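Local coordinates for protein probable thiol peroxidase (Aquifex aeolicus, PDB 2YZH) that probably reduces hydrogen peroxide and organic hydroperoxides to water and alcohols with electrons from thioredoxin, protecting the cell against oxidative stress, at residues 136-141 / 161-166. Residues are numbered along the deposited sequence; the frame is centred on the assembly and turned at random.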
loop_
_atom_site.group_PDB
_atom_site.type_symbol
_atom_site.label_atom_id
_atom_site.label_comp_id
_atom_site.label_asym_id
_atom_site.label_seq_id
_atom_site.Cartn_x
_atom_site.Cartn_y
_atom_site.Cartn_z
ATOM N N VAL D 136 -21.931 -7.425 2.214
ATOM C CA VAL D 136 -22.336 -8.313 1.138
ATOM C C VAL D 136 -22.720 -7.489 -0.072
ATOM O O VAL D 136 -23.444 -6.503 0.042
ATOM C CB VAL D 136 -23.542 -9.186 1.528
ATOM C CG1 VAL D 136 -23.937 -10.074 0.342
ATOM C CG2 VAL D 136 -23.195 -10.042 2.726
ATOM N N PHE D 137 -22.217 -7.897 -1.231
ATOM C CA PHE D 137 -22.506 -7.220 -2.482
ATOM C C PHE D 137 -22.995 -8.269 -3.455
ATOM O O PHE D 137 -22.516 -9.395 -3.441
ATOM C CB PHE D 137 -21.236 -6.592 -3.069
ATOM C CG PHE D 137 -20.613 -5.555 -2.191
ATOM C CD1 PHE D 137 -21.081 -4.249 -2.199
ATOM C CD2 PHE D 137 -19.584 -5.899 -1.319
ATOM C CE1 PHE D 137 -20.537 -3.290 -1.342
ATOM C CE2 PHE D 137 -19.038 -4.952 -0.460
ATOM C CZ PHE D 137 -19.518 -3.645 -0.474
ATOM N N ILE D 138 -23.960 -7.902 -4.284
ATOM C CA ILE D 138 -24.442 -8.812 -5.308
ATOM C C ILE D 138 -24.304 -8.029 -6.599
ATOM O O ILE D 138 -24.821 -6.918 -6.720
ATOM C CB ILE D 138 -25.905 -9.227 -5.089
ATOM C CG1 ILE D 138 -26.037 -9.965 -3.756
ATOM C CG2 ILE D 138 -26.347 -10.150 -6.216
ATOM C CD1 ILE D 138 -27.464 -10.369 -3.420
ATOM N N ILE D 139 -23.570 -8.600 -7.545
ATOM C CA ILE D 139 -23.318 -7.960 -8.828
ATOM C C ILE D 139 -24.103 -8.669 -9.925
ATOM O O ILE D 139 -24.071 -9.897 -10.010
ATOM C CB ILE D 139 -21.809 -8.026 -9.173
ATOM C CG1 ILE D 139 -20.976 -7.598 -7.955
ATOM C CG2 ILE D 139 -21.508 -7.168 -10.387
ATOM C CD1 ILE D 139 -21.368 -6.258 -7.349
ATOM N N ASP D 140 -24.804 -7.906 -10.762
ATOM C CA ASP D 140 -25.573 -8.517 -11.845
ATOM C C ASP D 140 -24.681 -8.828 -13.042
ATOM O O ASP D 140 -23.498 -8.474 -13.058
ATOM C CB ASP D 140 -26.745 -7.618 -12.274
ATOM C CG ASP D 140 -26.298 -6.263 -12.803
ATOM O OD1 ASP D 140 -25.208 -6.167 -13.407
ATOM O OD2 ASP D 140 -27.062 -5.287 -12.634
ATOM N N LYS D 141 -25.245 -9.502 -14.040
ATOM C CA LYS D 141 -24.487 -9.866 -15.229
ATOM C C LYS D 141 -23.943 -8.667 -15.995
ATOM O O LYS D 141 -23.030 -8.813 -16.807
ATOM C CB LYS D 141 -25.347 -10.708 -16.176
ATOM C CG LYS D 141 -25.677 -12.098 -15.677
ATOM C CD LYS D 141 -26.449 -12.863 -16.746
ATOM C CE LYS D 141 -26.697 -14.302 -16.343
ATOM N NZ LYS D 141 -27.483 -15.016 -17.392
ATOM N N ASP D 161 -31.052 -14.468 4.814
ATOM C CA ASP D 161 -32.214 -14.632 3.946
ATOM C C ASP D 161 -32.348 -13.541 2.892
ATOM O O ASP D 161 -32.642 -13.827 1.732
ATOM C CB ASP D 161 -33.495 -14.682 4.784
ATOM C CG ASP D 161 -33.497 -15.829 5.770
ATOM O OD1 ASP D 161 -33.260 -16.980 5.341
ATOM O OD2 ASP D 161 -33.738 -15.579 6.973
ATOM N N GLU D 162 -32.138 -12.295 3.300
ATOM C CA GLU D 162 -32.250 -11.161 2.390
ATOM C C GLU D 162 -31.352 -11.343 1.170
ATOM O O GLU D 162 -31.750 -11.056 0.042
ATOM C CB GLU D 162 -31.887 -9.865 3.123
ATOM C CG GLU D 162 -32.091 -8.604 2.302
ATOM C CD GLU D 162 -31.855 -7.340 3.107
ATOM O OE1 GLU D 162 -32.587 -7.117 4.098
ATOM O OE2 GLU D 162 -30.938 -6.570 2.753
ATOM N N VAL D 163 -30.139 -11.826 1.403
ATOM C CA VAL D 163 -29.193 -12.053 0.321
ATOM C C VAL D 163 -29.721 -13.148 -0.608
ATOM O O VAL D 163 -29.855 -12.944 -1.816
ATOM C CB VAL D 163 -27.816 -12.475 0.878
ATOM C CG1 VAL D 163 -26.860 -12.751 -0.257
ATOM C CG2 VAL D 163 -27.260 -11.381 1.787
ATOM N N VAL D 164 -30.027 -14.306 -0.030
ATOM C CA VAL D 164 -30.533 -15.445 -0.791
ATOM C C VAL D 164 -31.708 -15.074 -1.694
ATOM O O VAL D 164 -31.721 -15.420 -2.873
ATOM C CB VAL D 164 -30.981 -16.585 0.149
ATOM C CG1 VAL D 164 -31.549 -17.742 -0.665
ATOM C CG2 VAL D 164 -29.805 -17.054 0.987
ATOM N N ASN D 165 -32.689 -14.370 -1.143
ATOM C CA ASN D 165 -33.857 -13.976 -1.924
ATOM C C ASN D 165 -33.488 -13.081 -3.102
ATOM O O ASN D 165 -34.033 -13.230 -4.195
ATOM C CB ASN D 165 -34.877 -13.262 -1.037
ATOM C CG ASN D 165 -35.326 -14.114 0.134
ATOM O OD1 ASN D 165 -35.566 -15.314 -0.014
ATOM N ND2 ASN D 165 -35.451 -13.497 1.304
ATOM N N LYS D 166 -32.560 -12.156 -2.882
ATOM C CA LYS D 166 -32.138 -11.256 -3.945
ATOM C C LYS D 166 -31.459 -12.039 -5.067
ATOM O O LYS D 166 -31.741 -11.820 -6.247
ATOM C CB LYS D 166 -31.181 -10.195 -3.394
ATOM C CG LYS D 166 -30.801 -9.134 -4.413
ATOM C CD LYS D 166 -32.020 -8.353 -4.875
ATOM C CE LYS D 166 -31.646 -7.335 -5.932
ATOM N NZ LYS D 166 -32.819 -6.512 -6.360
#
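V136 and V163 meet tip to tip where the C-terminal helix 160-170 lies on the central sheet of this thioredoxin-fold peroxiredoxin. The methyl CG1 of V136 stands 3.9 Å from CG2 of V163, and both branches of V163 face that one methyl. With CG1 anti to the backbone N (chi1 179°), it is this methyl of V136 that is turned to the helix. Valine suits both places, being short and branched, with two methyls held close to the backbone for a buried apolar contact. The short segments of strand and helix run almost parallel, 3° apart, with their axes 10.0 Å from each other at the closest, a distance bridged by the aliphatic parts of V136, I138, V163 and K166, with no hydrogen bond across. F137, between V136 and I138, points away from the helix and packs edge-to-face on Y119. I138 suits its place by length: its longer CG1-CD1 arm carries CD1 between two helix residues, 4.0 Å from CG1 of V163 and against K166. V167 and L170 of the same helix also touch I138, and F70 of helix 61-73 touches V163. Lysine suits the partly exposed position 166 because its chain, bent at chi2 (62°), leads the amine away to a salt bridge with E169, while its root packs on the strand. There the I138 and K166 side chains cross obliquely, with CD1 of I138 3.7 Å from both CB and CG of K166.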